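Local coordinates for protein chitin binding domain (Burkholderia pseudomallei, PDB 3UAM) that probably binds chitin and, as a member of the AA10 family of lytic polysaccharide monooxygenases, may cleave polysaccharide chains oxidatively with the help of copper, at residues 185-189 against 212-216; 69-73 against 201-205; 19-23 against 42-47; 53-57 against 146-150. One frame throughout, in Å; residues are numbered along the deposited sequence. Where two conformers were deposited one is given.

Contact 1. Residues 185-189 against 212-216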
# COMPACT_ATOMS: atom_id res chain seq x y z
N LEU A 185 5.41 1.05 -15.48
CA LEU A 185 6.49 1.35 -14.56
C LEU A 185 7.40 2.42 -15.17
O LEU A 185 7.60 2.44 -16.39
CB LEU A 185 7.32 0.09 -14.24
CG LEU A 185 6.63 -1.05 -13.49
CD1 LEU A 185 7.56 -2.26 -13.34
CD2 LEU A 185 6.13 -0.56 -12.14
N PRO A 186 7.97 3.30 -14.33
CA PRO A 186 8.89 4.31 -14.84
C PRO A 186 10.28 3.72 -15.14
O PRO A 186 10.47 2.51 -15.05
CB PRO A 186 8.96 5.31 -13.69
CG PRO A 186 8.76 4.48 -12.47
CD PRO A 186 7.88 3.33 -12.86
N THR A 187 11.22 4.58 -15.49
CA THR A 187 12.60 4.21 -15.78
C THR A 187 13.43 4.03 -14.50
O THR A 187 13.58 4.97 -13.73
CB THR A 187 13.25 5.30 -16.65
OG1 THR A 187 12.49 5.43 -17.86
CG2 THR A 187 14.74 4.99 -16.98
N ARG A 188 13.93 2.81 -14.28
CA ARG A 188 14.72 2.48 -13.08
C ARG A 188 15.68 1.33 -13.41
O ARG A 188 15.50 0.61 -14.40
CB ARG A 188 13.82 2.01 -11.93
CG ARG A 188 12.84 3.01 -11.31
CD ARG A 188 13.54 4.14 -10.59
NE ARG A 188 12.63 5.01 -9.87
CZ ARG A 188 11.90 5.99 -10.40
NH1 ARG A 188 11.94 6.23 -11.70
NH2 ARG A 188 11.11 6.73 -9.64
N THR A 189 16.72 1.18 -12.59
CA THR A 189 17.56 -0.01 -12.57
C THR A 189 17.70 -0.52 -11.12
O THR A 189 17.66 0.26 -10.18
CB THR A 189 18.96 0.30 -13.10
OG1 THR A 189 18.83 1.18 -14.21
CG2 THR A 189 19.68 -0.97 -13.54
N ASP A 212 8.12 -5.69 -3.94
CA ASP A 212 9.54 -5.58 -4.16
C ASP A 212 9.86 -5.90 -5.61
O ASP A 212 9.45 -6.93 -6.12
CB ASP A 212 10.28 -6.55 -3.25
CG ASP A 212 10.22 -6.14 -1.79
OD1 ASP A 212 10.73 -5.03 -1.43
OD2 ASP A 212 9.68 -6.96 -1.00
N LEU A 213 10.62 -5.02 -6.26
CA LEU A 213 10.89 -5.05 -7.69
C LEU A 213 12.40 -5.03 -7.98
O LEU A 213 13.16 -4.36 -7.28
CB LEU A 213 10.25 -3.84 -8.38
CG LEU A 213 8.75 -3.62 -8.16
CD1 LEU A 213 8.30 -2.36 -8.91
CD2 LEU A 213 7.91 -4.82 -8.58
N ASN A 214 12.80 -5.76 -9.02
CA ASN A 214 14.15 -5.72 -9.53
C ASN A 214 14.13 -5.35 -11.01
O ASN A 214 13.73 -6.14 -11.85
CB ASN A 214 14.86 -7.06 -9.35
CG ASN A 214 16.35 -6.93 -9.55
OD1 ASN A 214 16.98 -6.02 -9.01
ND2 ASN A 214 16.94 -7.85 -10.30
N PHE A 215 14.57 -4.13 -11.30
CA PHE A 215 14.53 -3.61 -12.66
C PHE A 215 15.81 -4.02 -13.34
O PHE A 215 16.91 -3.84 -12.79
CB PHE A 215 14.45 -2.08 -12.65
CG PHE A 215 13.07 -1.53 -12.40
CD1 PHE A 215 12.58 -1.41 -11.11
CD2 PHE A 215 12.29 -1.06 -13.44
CE1 PHE A 215 11.35 -0.87 -10.87
CE2 PHE A 215 11.03 -0.51 -13.21
CZ PHE A 215 10.57 -0.41 -11.92
N ALA A 216 15.68 -4.57 -14.54
CA ALA A 216 16.82 -4.82 -15.40
C ALA A 216 17.70 -3.54 -15.52
O ALA A 216 17.20 -2.40 -15.55
CB ALA A 216 16.35 -5.30 -16.78
OXT ALA A 216 18.93 -3.60 -15.56
O HOH W 1 14.78 -1.71 -16.24
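F215 packs broadside against R188 and meets L185 with the far end of its ring. The setting is the margin of the beta-sandwich of a probable lytic polysaccharide monooxygenase: residues 185-189 form the crossover that carries the chain from strand 179-184 in one sheet to strand 190-200 in the other, and residues 212-216 end strand 205-215 at the C-terminus. No direct hydrogen bond joins the two, so the orientation of the phenyl ring largely defines the contact. R188 and F215 lie alongside each other and point the same way. CB of R188 sits over the ring's centre, 3.6 Å from the centroid of F215 and 9° off its normal, a CH-pi contact of nearly perfect alignment. Beyond CB the arginine chain bends at chi2 (-67°) and its guanidinium leaves the ring, sending NH1 back to O of T187 and reaching T134 through NE. The R188 carbonyl packs on the same residue, its O lying 3.4 Å from CB of F215. At the far end, L185 crosses the ring at a slant, with CD1 3.8 Å from CZ of F215. Its other branch, CD2, touches CD1 of L213 at 4.3 Å, and V108 of the short strand 106-108 packs on all three apolar residues. Near the chain end the contact turns polar. A water in plane at the phenyl edge donates to the backbone O of R188 and to O of the A216 carboxylate. CG2 of T189 stands 3.4 Å from OXT of A216.

Contact 2. Residues 69-73 against 201-205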
# COMPACT_ATOMS: atom_id res chain seq x y z
N ASP A 69 -14.89 12.88 4.59
CA ASP A 69 -14.24 11.63 4.94
C ASP A 69 -13.65 11.71 6.34
O ASP A 69 -13.31 12.79 6.82
CB ASP A 69 -13.15 11.24 3.93
CG ASP A 69 -13.69 10.47 2.73
OD1 ASP A 69 -14.93 10.46 2.52
OD2 ASP A 69 -12.85 9.91 1.97
N VAL A 70 -13.57 10.57 7.01
CA VAL A 70 -13.05 10.51 8.37
C VAL A 70 -11.59 10.88 8.32
O VAL A 70 -10.85 10.43 7.42
CB VAL A 70 -13.24 9.11 8.99
CG1 VAL A 70 -12.42 8.97 10.27
CG2 VAL A 70 -14.73 8.81 9.19
N ALA A 71 -11.18 11.73 9.25
CA ALA A 71 -9.78 12.20 9.33
C ALA A 71 -8.79 11.06 9.61
O ALA A 71 -9.16 10.04 10.21
CB ALA A 71 -9.65 13.27 10.41
N ASN A 72 -7.55 11.22 9.16
CA ASN A 72 -6.58 10.13 9.29
C ASN A 72 -6.14 9.90 10.72
O ASN A 72 -6.12 10.82 11.53
CB ASN A 72 -5.36 10.29 8.37
CG ASN A 72 -4.43 11.40 8.78
OD1 ASN A 72 -4.83 12.40 9.39
ND2 ASN A 72 -3.15 11.25 8.42
N GLY A 73 -5.81 8.66 11.01
CA GLY A 73 -5.01 8.35 12.21
C GLY A 73 -3.55 8.58 11.89
O GLY A 73 -3.20 9.05 10.80
N ALA A 201 -12.47 5.39 3.22
CA ALA A 201 -13.16 6.66 3.30
C ALA A 201 -13.71 6.97 4.69
O ALA A 201 -13.57 8.11 5.17
CB ALA A 201 -14.30 6.71 2.29
N ASP A 202 -14.32 5.97 5.31
CA ASP A 202 -15.02 6.17 6.58
C ASP A 202 -14.32 5.56 7.80
O ASP A 202 -14.95 5.29 8.83
CB ASP A 202 -16.45 5.65 6.45
CG ASP A 202 -16.52 4.16 6.24
OD1 ASP A 202 -15.48 3.53 5.93
OD2 ASP A 202 -17.64 3.62 6.33
N THR A 203 -13.01 5.39 7.69
CA THR A 203 -12.16 5.14 8.84
C THR A 203 -10.91 5.99 8.78
O THR A 203 -10.63 6.69 7.80
CB THR A 203 -11.75 3.66 8.98
OG1 THR A 203 -10.65 3.39 8.11
CG2 THR A 203 -12.97 2.66 8.72
N ALA A 204 -10.15 5.92 9.85
CA ALA A 204 -8.89 6.62 9.97
C ALA A 204 -7.75 6.04 9.13
O ALA A 204 -6.67 6.63 9.09
CB ALA A 204 -8.48 6.60 11.43
N ASN A 205 -7.98 4.88 8.50
CA ASN A 205 -6.87 4.02 8.09
C ASN A 205 -6.76 3.73 6.59
O ASN A 205 -7.68 4.04 5.78
CB ASN A 205 -6.94 2.68 8.83
CG ASN A 205 -6.77 2.82 10.33
OD1 ASN A 205 -6.08 3.70 10.81
ND2 ASN A 205 -7.36 1.92 11.07
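V70 and A201 open, and G73 and A204 close, the pairing of an extended run, 69-73, with a turning loop, 201-205; the two head in much the same direction, their end-to-end lines 24° apart. Residues 201-205 make the turn of the beta-hairpin formed by strands 190-200 and 205-215 of the sandwich; residues 69-73 belong to the long excursion between strand 49-51 and helix 98-101. Two backbone bonds hold the segments together: N of V70 donates to O of A201 (3.1 Å), and N of G73 to O of A204 (2.9 Å), the latter nearly straight at 173°. Between the two bonds CA of A204 comes 3.4 Å from O of A71 as a CA-H...O contact. K52 lends its NZ to the carbonyls of both V70 and T203, tying the middle of the two loops from outside. Among the side chains V70 is the one that faces its partner. Both branches lie along the opposing backbone, CG2 reaching O of D202 at 3.5 Å and CG1 reaching C of T203 at 3.7 Å. D69 carries its carboxylate beside A201, so that OD2 is 3.5 Å from CB of A201, although its polar role is a salt bridge to R127. N72 turns its amide away to L61 and K52. Within the hairpin loop, an ST turn shapes the approach to strand 205-215: OG1 of T203 accepts from N of N205 at 3.1 Å.

Contact 3. Residues 19-23 against 42-47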
# COMPACT_ATOMS: atom_id res chain seq x y z
N PRO A 19 -14.05 -9.48 10.02
CA PRO A 19 -12.67 -9.14 9.66
C PRO A 19 -12.63 -8.42 8.32
O PRO A 19 -13.23 -8.90 7.36
CB PRO A 19 -11.97 -10.50 9.57
CG PRO A 19 -13.05 -11.55 9.73
CD PRO A 19 -14.37 -10.85 9.61
N ARG A 20 -11.95 -7.28 8.28
CA ARG A 20 -11.88 -6.43 7.10
C ARG A 20 -10.46 -6.52 6.54
O ARG A 20 -9.50 -6.08 7.18
CB ARG A 20 -12.16 -4.98 7.47
CG ARG A 20 -13.29 -4.78 8.47
CD ARG A 20 -14.58 -5.44 8.01
NE ARG A 20 -15.08 -4.83 6.78
CZ ARG A 20 -15.82 -3.73 6.73
NH1 ARG A 20 -16.15 -3.07 7.82
NH2 ARG A 20 -16.24 -3.28 5.56
N HIS A 21 -10.34 -7.08 5.35
CA HIS A 21 -9.07 -7.54 4.83
C HIS A 21 -8.84 -6.98 3.47
O HIS A 21 -9.79 -6.84 2.69
CB HIS A 21 -9.11 -9.05 4.67
CG HIS A 21 -8.86 -9.80 5.93
ND1 HIS A 21 -9.03 -11.13 6.00
CD2 HIS A 21 -8.43 -9.38 7.17
CE1 HIS A 21 -8.70 -11.55 7.24
NE2 HIS A 21 -8.33 -10.46 7.95
N GLY A 22 -7.59 -6.68 3.18
CA GLY A 22 -7.17 -6.28 1.84
C GLY A 22 -5.70 -6.56 1.65
O GLY A 22 -4.91 -6.37 2.58
N ARG A 23 -5.32 -7.01 0.44
CA ARG A 23 -3.91 -7.22 0.09
C ARG A 23 -3.71 -7.17 -1.43
O ARG A 23 -4.67 -7.30 -2.20
CB ARG A 23 -3.42 -8.56 0.64
CG ARG A 23 -4.02 -9.76 -0.06
CD ARG A 23 -3.79 -11.06 0.67
NE ARG A 23 -4.39 -12.15 -0.09
CZ ARG A 23 -5.70 -12.40 -0.17
NH1 ARG A 23 -6.60 -11.68 0.50
NH2 ARG A 23 -6.10 -13.40 -0.94
N PHE A 42 -2.87 -15.71 7.33
CA PHE A 42 -3.72 -15.01 6.37
C PHE A 42 -4.24 -13.67 6.91
O PHE A 42 -4.22 -12.68 6.18
CB PHE A 42 -4.89 -15.92 5.96
CG PHE A 42 -5.69 -15.40 4.80
CD1 PHE A 42 -5.18 -15.48 3.51
CD2 PHE A 42 -6.96 -14.86 4.99
CE1 PHE A 42 -5.92 -15.03 2.43
CE2 PHE A 42 -7.70 -14.40 3.91
CZ PHE A 42 -7.18 -14.50 2.63
N GLY A 43 -4.71 -13.64 8.16
CA GLY A 43 -5.17 -12.39 8.76
C GLY A 43 -4.08 -11.32 8.71
O GLY A 43 -4.29 -10.19 8.24
N GLN A 44 -2.90 -11.69 9.16
CA GLN A 44 -1.75 -10.79 9.21
C GLN A 44 -1.41 -10.14 7.87
O GLN A 44 -1.17 -8.94 7.81
CB GLN A 44 -0.53 -11.56 9.75
CG GLN A 44 -0.62 -11.89 11.25
CD GLN A 44 0.55 -12.71 11.74
OE1 GLN A 44 1.15 -13.47 10.99
NE2 GLN A 44 0.90 -12.56 13.01
N VAL A 45 -1.36 -10.93 6.79
CA VAL A 45 -1.08 -10.42 5.43
C VAL A 45 -2.10 -9.36 5.01
O VAL A 45 -1.77 -8.41 4.30
CB VAL A 45 -1.09 -11.55 4.38
CG1 VAL A 45 -0.98 -10.99 2.96
CG2 VAL A 45 0.04 -12.52 4.65
N ASN A 46 -3.34 -9.57 5.45
CA ASN A 46 -4.51 -8.76 5.07
C ASN A 46 -4.86 -7.59 6.03
O ASN A 46 -5.86 -6.88 5.81
CB ASN A 46 -5.73 -9.67 5.01
CG ASN A 46 -5.81 -10.46 3.72
OD1 ASN A 46 -6.02 -9.89 2.66
ND2 ASN A 46 -5.58 -11.77 3.80
N GLU A 47 -4.03 -7.38 7.06
CA GLU A 47 -4.30 -6.40 8.11
C GLU A 47 -3.08 -5.50 8.36
O GLU A 47 -2.76 -5.19 9.51
CB GLU A 47 -4.73 -7.11 9.39
CG GLU A 47 -6.10 -7.75 9.31
CD GLU A 47 -6.42 -8.67 10.49
OE1 GLU A 47 -5.84 -8.54 11.58
OE2 GLU A 47 -7.27 -9.57 10.32
O HOH W 2 -2.87 -5.74 4.40
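R23 reaches from its strand toward the helical turn 42-45, where its side chain passes V45, N46 and F42. CB lies near both the V45 carbonyl and the amide of N46. With CG placed between the backbone N and the carbonyl carbon (chi1 70°), the chain then extends straight to NE; on the way CD passes 3.2 Å from OD1 of N46. NH1 returns to that same oxygen as a hydrogen bond of 2.9 Å, in the carbonyl plane and on a lone pair, while the guanidinium and amide planes stand almost perpendicular. CE1 of F42 sits over the centre of the guanidinium, its ring steeply inclined and not stacked. N46 is itself held in place, since ND2 donates to O of F42 and lies above the F42 ring. The strand begins at H21; mature AA10 monooxygenases start with a histidine that supplies part of the copper-binding histidine brace, and H21 probably corresponds to it, though here P19 and R20 precede it and no metal is modelled. CB of N46 rests over one face of the imidazole, 3.6 Å from the H21 centroid, and P19 lies across the other. In the ring plane NE2 donates to OE2 of E47 (2.7 Å), which uses its anti lone pair. ND1, the metal-binding nitrogen of that histidine in relatives, has no partner in the model. The backbone closes the join, with N of G22 bonded to O of N46 at 3.2 Å and a water donating to the carbonyls of G22 and V45.

Contact 4. Residues 53-57 against 146-150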
# COMPACT_ATOMS: atom_id res chain seq x y z
N PHE A 53 -3.04 8.60 4.43
CA PHE A 53 -2.43 9.87 3.98
C PHE A 53 -0.90 9.91 4.11
O PHE A 53 -0.30 10.99 4.19
CB PHE A 53 -3.06 11.11 4.63
CG PHE A 53 -4.56 11.20 4.53
CD1 PHE A 53 -5.27 10.50 3.58
CD2 PHE A 53 -5.25 12.03 5.39
CE1 PHE A 53 -6.66 10.63 3.51
CE2 PHE A 53 -6.62 12.17 5.31
CZ PHE A 53 -7.33 11.45 4.37
N PHE A 54 -0.26 8.74 4.09
CA PHE A 54 1.15 8.68 3.71
C PHE A 54 1.38 9.58 2.48
O PHE A 54 0.59 9.53 1.54
CB PHE A 54 1.53 7.23 3.39
CG PHE A 54 2.94 7.05 2.95
CD1 PHE A 54 3.27 7.15 1.61
CD2 PHE A 54 3.92 6.78 3.87
CE1 PHE A 54 4.59 6.98 1.22
CE2 PHE A 54 5.22 6.61 3.48
CZ PHE A 54 5.55 6.71 2.15
N PRO A 55 2.46 10.39 2.47
CA PRO A 55 3.58 10.42 3.39
C PRO A 55 3.45 11.40 4.56
O PRO A 55 4.47 11.77 5.15
CB PRO A 55 4.74 10.83 2.48
CG PRO A 55 4.11 11.80 1.54
CD PRO A 55 2.73 11.22 1.28
N ALA A 56 2.24 11.80 4.92
CA ALA A 56 2.07 12.70 6.07
C ALA A 56 2.60 11.97 7.32
O ALA A 56 2.70 10.73 7.34
CB ALA A 56 0.61 13.12 6.23
N THR A 57 3.01 12.75 8.33
CA THR A 57 3.50 12.18 9.59
C THR A 57 2.64 12.58 10.80
O THR A 57 3.13 12.56 11.96
CB THR A 57 4.92 12.67 9.87
OG1 THR A 57 4.91 14.10 9.88
CG2 THR A 57 5.91 12.17 8.79
N ARG A 146 10.22 7.74 4.16
CA ARG A 146 9.57 8.66 3.24
C ARG A 146 10.56 9.28 2.25
O ARG A 146 10.23 9.45 1.07
CB ARG A 146 8.87 9.77 4.05
CG ARG A 146 7.58 9.28 4.67
CD ARG A 146 7.19 10.11 5.87
NE ARG A 146 5.89 9.75 6.37
CZ ARG A 146 5.60 8.64 7.05
NH1 ARG A 146 6.50 7.71 7.36
NH2 ARG A 146 4.36 8.48 7.46
N ALA A 147 11.78 9.56 2.71
CA ALA A 147 12.88 10.06 1.86
C ALA A 147 13.28 9.15 0.69
O ALA A 147 13.98 9.61 -0.23
CB ALA A 147 14.12 10.33 2.72
N HIS A 148 12.88 7.88 0.73
CA HIS A 148 13.18 6.93 -0.32
C HIS A 148 12.20 6.99 -1.46
O HIS A 148 12.51 6.49 -2.53
CB HIS A 148 13.19 5.49 0.21
CG HIS A 148 14.22 5.27 1.28
ND1 HIS A 148 14.00 4.50 2.37
CD2 HIS A 148 15.51 5.77 1.40
CE1 HIS A 148 15.11 4.51 3.14
NE2 HIS A 148 16.03 5.27 2.53
N PHE A 149 11.02 7.57 -1.23
CA PHE A 149 9.95 7.58 -2.20
C PHE A 149 9.78 8.93 -2.92
O PHE A 149 9.96 10.00 -2.31
CB PHE A 149 8.63 7.19 -1.50
CG PHE A 149 8.57 5.74 -1.11
CD1 PHE A 149 8.18 4.78 -2.02
CD2 PHE A 149 8.93 5.34 0.16
CE1 PHE A 149 8.11 3.46 -1.68
CE2 PHE A 149 8.91 4.01 0.52
CZ PHE A 149 8.49 3.06 -0.40
N GLU A 150 9.48 8.87 -4.22
CA GLU A 150 9.13 10.04 -5.00
C GLU A 150 7.93 10.75 -4.38
O GLU A 150 6.93 10.12 -4.05
CB GLU A 150 8.80 9.64 -6.45
CG GLU A 150 9.96 9.15 -7.27
CD GLU A 150 10.96 10.24 -7.62
OE1 GLU A 150 10.62 11.45 -7.53
OE2 GLU A 150 12.10 9.89 -8.01
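R146 stretches from a short 3-10 turn across the loop 53-57 and gives its guanidinium edge to two successive carbonyls. Extended from CG to NE, it places NE 2.8 Å from O of P55 and NH2 2.8 Å from O of A56. Both acceptors lie close to the guanidinium plane, but they are approached differently: NE comes from above the P55 carbonyl plane, 53° out of it, whereas NH2 is tilted only modestly from that of A56. The remaining reach of the head is met outside, NH1 by the salt bridge to D78 and NH2 also by O of P76, which together should fix the rotation of the group. CG2 of T57 sits 3.4 Å from NE of R146, on the face of the guanidinium opposite that met by F54. F54 slides past the arginine in the reverse direction, CD2 over the centre of the head and CE2 3.8 Å from CG of R146. These loops pack against strands 126-133 and 190-200 of the beta-sandwich of this probable monooxygenase. The peptide before P55 is cis, and CB of P55 sits over the centre of the F54 ring. F54 swings its ring opposite the backbone N (chi1 178°), which brings it to F149, and directs an edge at that ring's face, a T-shaped pair with centroids 6.0 Å apart and planes at 90°. W132 makes a further edge-to-face pair with F54, and F149 packs on V193 and L195. A glycerol, probably from the crystallisation liquor, is hydrogen-bonded to N of F53 and O of F54.

The four contacts illustrate how loops and strand ends are joined round a beta-sandwich. Contact 3 closes first along the chain and contact 4 closes before contact 1 opens, but contact 2 crosses both contact 1 and contact 4, lacing distant loops together. Contacts 1 and 2 sit at the two ends of strand 205-215, with centres about 32 Å apart on opposite sides of the chain's centre. Contacts 1 and 4, about 19 Å apart, touch through R188 and E150; contacts 2 and 4, about 18 Å apart, touch through N72 and F53. Contact 3 belongs to strand 21-26 of the other, three-stranded sheet; it holds the probable copper-site histidine and touches none of the others.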